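Local coordinates for protein transketolase (Campylobacter jejuni, PDB 3L84) that belongs to the transketolase family, whose chains join two thiamine diphosphate-binding-type α/β domains to a smaller C-terminal domain, at residues A[59-64]-A[70-75]; A[97-100]-A[105-108]; A[476-481]-A[503-508]; A[483-488]-A[511-516]. All coordinates share one frame; numbering follows the deposited sequence. Where two conformers were deposited one is given.

Contact 1 of 4, residues A[59-64]-A[70-75]; sequences DRLVFS and ALLYSF
F63 lies with one face of its ring against L72: the CB of L72 sits 3.9 Å from the ring centroid and 13° off the normal, a CH-pi contact made from almost straight above. The first torsion of L72 puts CG anti to the backbone N (chi1 177°), and its CD1 reaches on over the near rim to lie 3.8 Å from F63 CE1. At the other side of the ring CE2 runs up to the helix backbone, 3.7 Å from L72 N, and is flanked obliquely by L71 CD2 at 4.1 Å. Two residues earlier on the strand, L61 brings CD2 to the edge of the F63 ring, in its plane, and the same methyl meets F75 CE2 at 4.2 Å, approaching that ring obliquely. It also lies more loosely beside L72 CD1, 4.5 Å away. Strand 60-63 is the outermost strand, within this chain, of the parallel sheet in the thiamine diphosphate-binding domain, and helix 69-79 is the first helix of the long beta-alpha-beta crossover that leads to its neighbour, strand 146-151. The short segments run roughly antiparallel, at 149°, with their axes 10.3 Å apart, a gap filled by the alternate strand residues L61 and F63 together with L71, L72 and F75 of the helix. Beyond them, L61 also packs on Y147 and L149 of the adjacent strand, while L71 and F75 reach helix 30-42. On another side of the helix, S74 touches helix 3-24; its OG and its N grip A70 O from opposite faces of the carbonyl plane, the OG bond being 2.8 Å long.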
loop_
_atom_site.group_PDB
_atom_site.type_symbol
_atom_site.label_atom_id
_atom_site.label_comp_id
_atom_site.label_asym_id
_atom_site.label_seq_id
_atom_site.Cartn_x
_atom_site.Cartn_y
_atom_site.Cartn_z
ATOM N N ASP A 59 26.686 -8.682 13.497
ATOM C CA ASP A 59 26.206 -7.558 12.706
ATOM C C ASP A 59 25.167 -8.059 11.697
ATOM O O ASP A 59 25.297 -9.159 11.161
ATOM C CB ASP A 59 27.329 -6.902 11.928
ATOM C CG ASP A 59 28.323 -6.172 12.787
ATOM O OD1 ASP A 59 28.052 -5.826 13.968
ATOM O OD2 ASP A 59 29.455 -5.929 12.296
ATOM N N ARG A 60 24.154 -7.250 11.441
ATOM C CA ARG A 60 23.093 -7.584 10.486
ATOM C C ARG A 60 23.355 -6.770 9.206
ATOM O O ARG A 60 23.351 -5.548 9.246
ATOM C CB ARG A 60 21.677 -7.285 11.025
ATOM C CG ARG A 60 21.280 -7.824 12.425
ATOM C CD ARG A 60 21.338 -9.300 12.450
ATOM N NE ARG A 60 20.559 -9.944 13.533
ATOM C CZ ARG A 60 20.970 -10.128 14.793
ATOM N NH1 ARG A 60 22.131 -9.638 15.207
ATOM N NH2 ARG A 60 20.245 -10.843 15.659
ATOM N N LEU A 61 23.527 -7.438 8.070
ATOM C CA LEU A 61 23.739 -6.837 6.779
ATOM C C LEU A 61 22.464 -6.978 5.974
ATOM O O LEU A 61 21.939 -8.079 5.857
ATOM C CB LEU A 61 24.878 -7.538 6.063
ATOM C CG LEU A 61 25.212 -7.133 4.634
ATOM C CD1 LEU A 61 25.604 -5.687 4.601
ATOM C CD2 LEU A 61 26.305 -8.078 4.067
ATOM N N VAL A 62 21.952 -5.879 5.445
ATOM C CA VAL A 62 20.744 -5.864 4.611
ATOM C C VAL A 62 21.020 -5.200 3.255
ATOM O O VAL A 62 21.399 -4.022 3.204
ATOM C CB VAL A 62 19.604 -5.101 5.270
ATOM C CG1 VAL A 62 18.334 -5.072 4.365
ATOM C CG2 VAL A 62 19.250 -5.688 6.662
ATOM N N PHE A 63 20.792 -5.919 2.172
ATOM C CA PHE A 63 20.794 -5.351 0.807
ATOM C C PHE A 63 19.374 -4.897 0.502
ATOM O O PHE A 63 18.562 -5.717 0.110
ATOM C CB PHE A 63 21.209 -6.399 -0.231
ATOM C CG PHE A 63 22.682 -6.610 -0.389
ATOM C CD1 PHE A 63 23.499 -6.887 0.681
ATOM C CD2 PHE A 63 23.250 -6.650 -1.671
ATOM C CE1 PHE A 63 24.902 -7.097 0.494
ATOM C CE2 PHE A 63 24.604 -6.879 -1.849
ATOM C CZ PHE A 63 25.418 -7.098 -0.760
ATOM N N SER A 64 19.039 -3.623 0.643
ATOM C CA SER A 64 17.690 -3.188 0.352
ATOM C C SER A 64 17.351 -3.317 -1.127
ATOM O O SER A 64 16.230 -3.657 -1.481
ATOM C CB SER A 64 17.470 -1.764 0.859
ATOM O OG SER A 64 16.086 -1.426 0.746
ATOM N N ALA A 70 23.361 -10.918 -6.845
ATOM C CA ALA A 70 24.555 -11.631 -7.254
ATOM C C ALA A 70 25.764 -11.242 -6.403
ATOM O O ALA A 70 26.638 -12.049 -6.103
ATOM C CB ALA A 70 24.851 -11.375 -8.747
ATOM N N LEU A 71 25.829 -9.983 -6.018
ATOM C CA LEU A 71 26.936 -9.518 -5.180
ATOM C C LEU A 71 26.852 -10.122 -3.779
ATOM O O LEU A 71 27.857 -10.558 -3.209
ATOM C CB LEU A 71 26.943 -7.989 -5.075
ATOM C CG LEU A 71 28.074 -7.371 -4.259
ATOM C CD1 LEU A 71 29.426 -7.629 -4.920
ATOM C CD2 LEU A 71 27.877 -5.833 -4.024
ATOM N N LEU A 72 25.644 -10.134 -3.198
ATOM C CA LEU A 72 25.445 -10.771 -1.902
ATOM C C LEU A 72 25.840 -12.236 -1.946
ATOM O O LEU A 72 26.580 -12.710 -1.087
ATOM C CB LEU A 72 24.006 -10.625 -1.424
ATOM C CG LEU A 72 23.642 -11.310 -0.096
ATOM C CD1 LEU A 72 24.477 -10.838 1.047
ATOM C CD2 LEU A 72 22.156 -11.106 0.145
ATOM N N TYR A 73 25.369 -12.961 -2.953
ATOM C CA TYR A 73 25.688 -14.385 -3.051
ATOM C C TYR A 73 27.192 -14.613 -3.232
ATOM O O TYR A 73 27.756 -15.530 -2.641
ATOM C CB TYR A 73 24.937 -14.992 -4.234
ATOM C CG TYR A 73 23.434 -14.967 -4.135
ATOM C CD1 TYR A 73 22.792 -14.994 -2.936
ATOM C CD2 TYR A 73 22.651 -14.928 -5.276
ATOM C CE1 TYR A 73 21.395 -14.985 -2.869
ATOM C CE2 TYR A 73 21.282 -14.941 -5.232
ATOM C CZ TYR A 73 20.649 -14.940 -4.044
ATOM O OH TYR A 73 19.259 -14.939 -3.976
ATOM N N SER A 74 27.835 -13.775 -4.030
ATOM C CA SER A 74 29.283 -13.879 -4.194
ATOM C C SER A 74 29.999 -13.744 -2.848
ATOM O O SER A 74 30.887 -14.552 -2.515
ATOM C CB SER A 74 29.767 -12.813 -5.147
ATOM O OG SER A 74 29.288 -12.969 -6.481
ATOM N N PHE A 75 29.595 -12.725 -2.080
ATOM C CA PHE A 75 30.175 -12.472 -0.768
ATOM C C PHE A 75 29.911 -13.617 0.213
ATOM O O PHE A 75 30.810 -14.034 0.942
ATOM C CB PHE A 75 29.639 -11.152 -0.230
ATOM C CG PHE A 75 30.075 -10.856 1.175
ATOM C CD1 PHE A 75 31.402 -10.622 1.455
ATOM C CD2 PHE A 75 29.179 -10.903 2.215
ATOM C CE1 PHE A 75 31.819 -10.390 2.767
ATOM C CE2 PHE A 75 29.603 -10.653 3.519
ATOM C CZ PHE A 75 30.915 -10.391 3.772
#

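Contact 2 of 4, residues A[97-100]-A[105-108]; sequences KTPG and STLG
T106 overlaps the backbone carbonyl of K97 with its whole branched end: OG1 donates a hydrogen bond of 2.6 Å to K97 O, while CG2 lies 3.5 Å from that same oxygen. The two residues belong to one long loop of the thiamine diphosphate-binding domain, between helix 85-88 and helix 118-137, and the bond ties together two parts of it that have neither helix nor strand to hold them. Their backbones come close here, K97 CA and T106 CA being 5.8 Å apart. With OG1 anti to its own carbonyl carbon (chi1 -57°), the T106 hydroxyl is turned across the gap. K97 contributes its carbonyl, and its long, straight side chain runs off from the contact. Farther along the same segment the loop meets the dimer partner: S608 of the second subunit packs on P99, and its OG bonds G100 N. L83 backs the contact within the chain, touching both K97 and T106. The hydroxyl of T106 meets K97 O at a C=O...OG1 angle of 134°, from a place above the carbonyl plane, 36° out of it; P99 passes alongside the threonine, pointing the other way, with CD 4.1 Å from T106 OG1.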
loop_
_atom_site.group_PDB
_atom_site.type_symbol
_atom_site.label_atom_id
_atom_site.label_comp_id
_atom_site.label_asym_id
_atom_site.label_seq_id
_atom_site.Cartn_x
_atom_site.Cartn_y
_atom_site.Cartn_z
ATOM N N LYS A 97 19.471 -22.327 -4.925
ATOM C CA LYS A 97 19.742 -21.582 -3.690
ATOM C C LYS A 97 20.056 -20.108 -3.943
ATOM O O LYS A 97 20.326 -19.346 -2.995
ATOM C CB LYS A 97 20.917 -22.214 -2.920
ATOM C CG LYS A 97 20.640 -23.617 -2.401
ATOM C CD LYS A 97 21.711 -24.068 -1.405
ATOM C CE LYS A 97 21.435 -25.497 -0.938
ATOM N NZ LYS A 97 22.511 -26.025 -0.052
ATOM N N THR A 98 20.041 -19.696 -5.226
ATOM C CA THR A 98 20.423 -18.350 -5.640
ATOM C C THR A 98 19.338 -17.710 -6.496
ATOM O O THR A 98 19.560 -17.360 -7.648
ATOM C CB THR A 98 21.769 -18.409 -6.373
ATOM O OG1 THR A 98 21.690 -19.478 -7.329
ATOM C CG2 THR A 98 22.908 -18.669 -5.382
ATOM N N PRO A 99 18.157 -17.481 -5.929
ATOM C CA PRO A 99 17.073 -16.846 -6.652
ATOM C C PRO A 99 17.388 -15.383 -6.979
ATOM O O PRO A 99 18.263 -14.750 -6.404
ATOM C CB PRO A 99 15.900 -16.924 -5.658
ATOM C CG PRO A 99 16.539 -17.016 -4.315
ATOM C CD PRO A 99 17.725 -17.862 -4.573
ATOM N N GLY A 100 16.613 -14.826 -7.910
ATOM C CA GLY A 100 16.890 -13.467 -8.426
ATOM C C GLY A 100 16.882 -12.359 -7.412
ATOM O O GLY A 100 17.583 -11.373 -7.598
ATOM N N SER A 105 15.520 -18.655 2.909
ATOM C CA SER A 105 15.916 -20.042 2.798
ATOM C C SER A 105 17.371 -20.206 2.387
ATOM O O SER A 105 17.974 -21.272 2.625
ATOM C CB SER A 105 14.983 -20.753 1.827
ATOM O OG SER A 105 14.868 -20.075 0.598
ATOM N N THR A 106 17.984 -19.175 1.810
ATOM C CA THR A 106 19.424 -19.164 1.600
ATOM C C THR A 106 20.081 -18.692 2.883
ATOM O O THR A 106 19.972 -17.566 3.307
ATOM C CB THR A 106 19.801 -18.252 0.446
ATOM O OG1 THR A 106 19.097 -18.680 -0.748
ATOM C CG2 THR A 106 21.319 -18.234 0.201
ATOM N N LEU A 107 20.831 -19.580 3.507
ATOM C CA LEU A 107 21.533 -19.251 4.755
ATOM C C LEU A 107 22.480 -18.077 4.605
ATOM O O LEU A 107 23.237 -17.969 3.617
ATOM C CB LEU A 107 22.334 -20.471 5.237
ATOM C CG LEU A 107 21.532 -21.415 6.135
ATOM C CD1 LEU A 107 21.827 -21.130 7.607
ATOM C CD2 LEU A 107 20.018 -21.416 5.896
ATOM N N GLY A 108 22.387 -17.151 5.554
ATOM C CA GLY A 108 23.134 -15.932 5.477
ATOM C C GLY A 108 22.316 -14.734 5.040
ATOM O O GLY A 108 22.717 -13.616 5.256
#

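Contact 3 of 4, residues A[476-481]-A[503-508]; sequences GVENVK and KALNEP
E478 and L505 make the closer half of this contact, with the carboxylate oxygen OE2 of E478 lying 3.5 Å from L505 CD1. The two side chains cross at about a right angle, so that the leucine methyl meets the end of the glutamate; E478 CD is the next atom it reaches, at 4.0 Å. E478 arrives there with CG anti to its carbonyl carbon (chi1 -68°) and its chain extended beyond. Its buried carboxylate is well supplied with partners: OE2 is bonded to the hydroxyls of Y518 and S558, and OE1 to A474 N. Both oxygens are therefore anchored, which would steady the group against the leucine. The other half, nearer solvent, is looser. K481 stretches out in an extended chain until NZ stands 3.9 Å from CG of the P508 ring. The ammonium group finds its strong partner elsewhere, in a salt bridge with D512. E507 OE1 is 6.9 Å from K481 NZ, too far for a bond, and pairs instead with K334. In the fold, 476-481 is the first part of helix 476-488 in the pyrimidine-binding domain, and 503-508 belongs to the chain running on from strand 493-496 to strand 518-521 of the C-terminal sheet. L505 is thus set between that helix, Y518 and L520 of strand 518-521, and V537 and L541 of helix 537-549.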
loop_
_atom_site.group_PDB
_atom_site.type_symbol
_atom_site.label_atom_id
_atom_site.label_comp_id
_atom_site.label_asym_id
_atom_site.label_seq_id
_atom_site.Cartn_x
_atom_site.Cartn_y
_atom_site.Cartn_z
ATOM N N GLY A 476 -15.248 -13.664 21.801
ATOM C CA GLY A 476 -13.997 -13.773 22.493
ATOM C C GLY A 476 -13.409 -15.149 22.536
ATOM O O GLY A 476 -12.189 -15.295 22.524
ATOM N N VAL A 477 -14.259 -16.150 22.645
ATOM C CA VAL A 477 -13.795 -17.518 22.691
ATOM C C VAL A 477 -13.109 -17.869 21.351
ATOM O O VAL A 477 -12.000 -18.429 21.318
ATOM C CB VAL A 477 -14.929 -18.479 23.010
ATOM C CG1 VAL A 477 -14.530 -19.929 22.838
ATOM C CG2 VAL A 477 -15.448 -18.213 24.450
ATOM N N GLU A 478 -13.755 -17.540 20.238
ATOM C CA GLU A 478 -13.115 -17.750 18.951
ATOM C C GLU A 478 -11.794 -16.970 18.861
ATOM O O GLU A 478 -10.837 -17.429 18.253
ATOM C CB GLU A 478 -14.032 -17.380 17.774
ATOM C CG GLU A 478 -15.242 -18.269 17.543
ATOM C CD GLU A 478 -15.862 -18.116 16.183
ATOM O OE1 GLU A 478 -15.550 -17.149 15.439
ATOM O OE2 GLU A 478 -16.714 -18.975 15.843
ATOM N N ASN A 479 -11.764 -15.768 19.421
ATOM C CA ASN A 479 -10.564 -14.944 19.381
ATOM C C ASN A 479 -9.377 -15.610 20.092
ATOM O O ASN A 479 -8.241 -15.572 19.620
ATOM C CB ASN A 479 -10.902 -13.556 19.957
ATOM C CG ASN A 479 -9.880 -12.468 19.717
ATOM O OD1 ASN A 479 -8.762 -12.647 19.097
ATOM N ND2 ASN A 479 -10.245 -11.311 20.133
ATOM N N VAL A 480 -9.655 -16.248 21.242
ATOM C CA VAL A 480 -8.654 -16.997 21.991
ATOM C C VAL A 480 -8.196 -18.210 21.171
ATOM O O VAL A 480 -6.975 -18.456 21.053
ATOM C CB VAL A 480 -9.202 -17.469 23.363
ATOM C CG1 VAL A 480 -8.326 -18.578 23.931
ATOM C CG2 VAL A 480 -9.330 -16.282 24.257
ATOM N N LYS A 481 -9.134 -19.002 20.645
ATOM C CA LYS A 481 -8.764 -20.195 19.889
ATOM C C LYS A 481 -7.919 -19.816 18.660
ATOM O O LYS A 481 -6.982 -20.545 18.301
ATOM C CB LYS A 481 -10.014 -20.989 19.500
ATOM C CG LYS A 481 -10.705 -21.626 20.683
ATOM C CD LYS A 481 -12.064 -22.180 20.288
ATOM C CE LYS A 481 -12.805 -22.898 21.403
ATOM N NZ LYS A 481 -14.208 -23.209 20.918
ATOM N N LYS A 503 -22.324 -10.583 19.845
ATOM C CA LYS A 503 -22.975 -11.475 20.782
ATOM C C LYS A 503 -22.173 -12.731 20.979
ATOM O O LYS A 503 -21.742 -13.392 20.059
ATOM C CB LYS A 503 -24.365 -11.846 20.284
ATOM C CG LYS A 503 -25.305 -10.670 20.103
ATOM C CD LYS A 503 -25.881 -10.096 21.413
ATOM C CE LYS A 503 -26.468 -11.145 22.356
ATOM N NZ LYS A 503 -27.202 -10.550 23.554
ATOM N N ALA A 504 -22.008 -13.107 22.224
ATOM C CA ALA A 504 -21.327 -14.353 22.520
ATOM C C ALA A 504 -22.077 -15.543 21.921
ATOM O O ALA A 504 -23.316 -15.603 21.946
ATOM C CB ALA A 504 -21.216 -14.515 24.042
ATOM N N LEU A 505 -21.337 -16.512 21.393
ATOM C CA LEU A 505 -21.892 -17.713 20.802
ATOM C C LEU A 505 -22.102 -18.810 21.819
ATOM O O LEU A 505 -21.516 -18.838 22.898
ATOM C CB LEU A 505 -20.947 -18.268 19.715
ATOM C CG LEU A 505 -20.560 -17.324 18.593
ATOM C CD1 LEU A 505 -19.641 -18.047 17.597
ATOM C CD2 LEU A 505 -21.797 -16.763 17.894
ATOM N N ASN A 506 -22.974 -19.734 21.452
ATOM C CA ASN A 506 -23.056 -20.982 22.155
ATOM C C ASN A 506 -21.913 -21.905 21.721
ATOM O O ASN A 506 -21.209 -21.632 20.752
ATOM C CB ASN A 506 -24.457 -21.592 21.978
ATOM C CG ASN A 506 -25.539 -20.720 22.631
ATOM O OD1 ASN A 506 -25.536 -20.514 23.850
ATOM N ND2 ASN A 506 -26.434 -20.149 21.811
ATOM N N GLU A 507 -21.742 -23.015 22.421
ATOM C CA GLU A 507 -20.596 -23.881 22.174
ATOM C C GLU A 507 -20.705 -24.618 20.825
ATOM O O GLU A 507 -21.797 -24.847 20.330
ATOM C CB GLU A 507 -20.394 -24.861 23.338
ATOM C CG GLU A 507 -19.864 -24.153 24.619
ATOM C CD GLU A 507 -19.190 -25.077 25.630
ATOM O OE1 GLU A 507 -18.212 -24.629 26.309
ATOM O OE2 GLU A 507 -19.636 -26.241 25.754
ATOM N N PRO A 508 -19.559 -24.990 20.230
ATOM C CA PRO A 508 -19.606 -25.753 18.987
ATOM C C PRO A 508 -20.411 -27.057 19.128
ATOM O O PRO A 508 -20.355 -27.731 20.172
ATOM C CB PRO A 508 -18.137 -26.071 18.720
ATOM C CG PRO A 508 -17.387 -25.026 19.461
ATOM C CD PRO A 508 -18.169 -24.749 20.671
#

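Contact 4 of 4, residues A[483-488]-A[511-516]; sequences WQIALN and GDVKNG
Helix segment 483-488 and the short 3-10 turn 513-515 come nearest at I485 and K514, whose CA atoms are 6.9 Å apart. From the helix it is I485 that crosses to the turn. Its CG1 branch is anti to the carbonyl carbon (chi1 -62°), and this carries CD1 forward to press on the turn. There the methyl lies 3.6 Å from K514 CA, against backbone rather than side chain, and 3.8 Å from V513 CG1. V513 also packs on P560, which extends the apolar patch. K514, by contrast, meets the methyl with its backbone and the root of its side chain, while the rest of the chain turns off toward solvent and curls back, NZ bonding N515 OD1 at 2.8 Å.

The turn on which I485 rests is tied by its own polar groups. N515 OD1 has a second donor, D512 N, at 2.9 Å, which reaches it in the carbonyl plane on a lone pair. D512 OD1 in turn accepts V513 N at 2.8 Å, on the anti side and 21° out of the carboxylate plane. Backbone bonds from N515 N to D512 O and from G516 N to V513 O close the turn, and G516 leaves it with a positive phi of 83°. Behind I485, on the inner side of the helix, W483 stacks on F495 and packs against helix 340-354. Helix 476-488 is the connecting helix of a beta-alpha-beta crossover, joining the neighbouring parallel strands 469-471 and 493-496; the 3-10 turn belongs to the linker that enters the C-terminal domain of this transketolase.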
loop_
_atom_site.group_PDB
_atom_site.type_symbol
_atom_site.label_atom_id
_atom_site.label_comp_id
_atom_site.label_asym_id
_atom_site.label_seq_id
_atom_site.Cartn_x
_atom_site.Cartn_y
_atom_site.Cartn_z
ATOM N N TRP A 483 -5.809 -17.225 18.459
ATOM C CA TRP A 483 -4.450 -16.987 18.945
ATOM C C TRP A 483 -3.705 -18.290 19.219
ATOM O O TRP A 483 -2.507 -18.394 18.942
ATOM C CB TRP A 483 -4.475 -16.100 20.183
ATOM C CG TRP A 483 -4.391 -14.642 19.827
ATOM C CD1 TRP A 483 -5.397 -13.726 19.822
ATOM C CD2 TRP A 483 -3.207 -13.962 19.374
ATOM N NE1 TRP A 483 -4.893 -12.499 19.432
ATOM C CE2 TRP A 483 -3.567 -12.624 19.134
ATOM C CE3 TRP A 483 -1.900 -14.361 19.121
ATOM C CZ2 TRP A 483 -2.655 -11.672 18.702
ATOM C CZ3 TRP A 483 -0.986 -13.423 18.680
ATOM C CH2 TRP A 483 -1.359 -12.088 18.465
ATOM N N GLN A 484 -4.384 -19.276 19.817
ATOM C CA GLN A 484 -3.716 -20.543 20.100
ATOM C C GLN A 484 -3.208 -21.178 18.811
ATOM O O GLN A 484 -2.104 -21.698 18.756
ATOM C CB GLN A 484 -4.623 -21.467 20.915
ATOM C CG GLN A 484 -4.865 -20.952 22.335
ATOM C CD GLN A 484 -5.929 -21.708 23.077
ATOM O OE1 GLN A 484 -7.014 -21.921 22.570
ATOM N NE2 GLN A 484 -5.612 -22.091 24.335
ATOM N N ILE A 485 -4.018 -21.121 17.757
ATOM C CA ILE A 485 -3.569 -21.594 16.448
ATOM C C ILE A 485 -2.453 -20.730 15.885
ATOM O O ILE A 485 -1.428 -21.260 15.410
ATOM C CB ILE A 485 -4.745 -21.644 15.460
ATOM C CG1 ILE A 485 -5.824 -22.617 15.934
ATOM C CG2 ILE A 485 -4.251 -22.006 14.045
ATOM C CD1 ILE A 485 -7.240 -22.302 15.405
ATOM N N ALA A 486 -2.617 -19.422 15.929
ATOM C CA ALA A 486 -1.626 -18.530 15.340
ATOM C C ALA A 486 -0.241 -18.699 15.962
ATOM O O ALA A 486 0.772 -18.683 15.243
ATOM C CB ALA A 486 -2.055 -17.093 15.487
ATOM N N LEU A 487 -0.163 -18.880 17.280
ATOM C CA LEU A 487 1.147 -19.054 17.914
ATOM C C LEU A 487 1.818 -20.337 17.523
ATOM O O LEU A 487 3.034 -20.366 17.510
ATOM C CB LEU A 487 1.036 -18.940 19.437
ATOM C CG LEU A 487 0.689 -17.546 19.895
ATOM C CD1 LEU A 487 0.275 -17.598 21.357
ATOM C CD2 LEU A 487 1.768 -16.506 19.758
ATOM N N ASN A 488 1.067 -21.394 17.221
ATOM C CA ASN A 488 1.596 -22.694 16.832
ATOM C C ASN A 488 1.818 -22.826 15.333
ATOM O O ASN A 488 2.489 -23.748 14.861
ATOM C CB ASN A 488 0.696 -23.854 17.295
ATOM C CG ASN A 488 0.842 -24.203 18.784
ATOM O OD1 ASN A 488 -0.033 -24.855 19.340
ATOM N ND2 ASN A 488 1.947 -23.844 19.384
ATOM N N GLY A 511 -16.952 -29.930 15.203
ATOM C CA GLY A 511 -15.779 -29.193 14.793
ATOM C C GLY A 511 -15.447 -28.022 15.690
ATOM O O GLY A 511 -16.133 -27.784 16.706
ATOM N N ASP A 512 -14.389 -27.278 15.379
ATOM C CA ASP A 512 -14.053 -26.120 16.185
ATOM C C ASP A 512 -13.273 -25.127 15.313
ATOM O O ASP A 512 -13.058 -25.345 14.119
ATOM C CB ASP A 512 -13.278 -26.530 17.472
ATOM C CG ASP A 512 -13.572 -25.617 18.664
ATOM O OD1 ASP A 512 -13.901 -24.446 18.500
ATOM O OD2 ASP A 512 -13.488 -26.160 19.803
ATOM N N VAL A 513 -12.771 -24.078 15.933
ATOM C CA VAL A 513 -12.036 -23.033 15.243
ATOM C C VAL A 513 -10.823 -23.598 14.519
ATOM O O VAL A 513 -10.510 -23.135 13.413
ATOM C CB VAL A 513 -11.642 -21.922 16.245
ATOM C CG1 VAL A 513 -10.751 -20.854 15.598
ATOM C CG2 VAL A 513 -12.907 -21.236 16.842
ATOM N N LYS A 514 -10.178 -24.631 15.074
ATOM C CA LYS A 514 -9.034 -25.302 14.439
ATOM C C LYS A 514 -9.319 -25.819 13.037
ATOM O O LYS A 514 -8.380 -25.997 12.240
ATOM C CB LYS A 514 -8.524 -26.459 15.333
ATOM C CG LYS A 514 -9.482 -27.620 15.454
ATOM C CD LYS A 514 -8.994 -28.751 16.346
ATOM C CE LYS A 514 -10.130 -29.659 16.729
ATOM N NZ LYS A 514 -11.028 -30.098 15.630
ATOM N N ASN A 515 -10.586 -26.114 12.737
ATOM C CA ASN A 515 -11.022 -26.570 11.407
ATOM C C ASN A 515 -11.345 -25.448 10.451
ATOM O O ASN A 515 -11.740 -25.721 9.329
ATOM C CB ASN A 515 -12.255 -27.470 11.562
ATOM C CG ASN A 515 -12.006 -28.642 12.476
ATOM O OD1 ASN A 515 -12.447 -28.666 13.648
ATOM N ND2 ASN A 515 -11.270 -29.611 11.976
ATOM N N GLY A 516 -11.228 -24.193 10.895
ATOM C CA GLY A 516 -11.539 -23.019 10.074
ATOM C C GLY A 516 -13.008 -22.650 10.031
ATOM O O GLY A 516 -13.358 -21.484 10.129
#

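The four contacts fall into two touching pairs. Contacts 1 and 2, with centres about 11 Å apart, both belong to the thiamine diphosphate-binding domain: Y73, on the helix of contact 1, probably hydrogen-bonds P99 O through its OH at 2.6 Å, and its ring packs on T98. Contacts 3 and 4, about 12 Å apart between centres, share helix 476-488 and alternate along the chain. They are joined by the salt bridge from K481 NZ to D512 OD1, 2.7 Å long, beside which V513 CG2 packs on both K481 and E478. The pairs stay well separated: the nearest atoms of contacts 2 and 4 are about 18 Å apart, and the centres of contacts 1 and 3 about 47 Å.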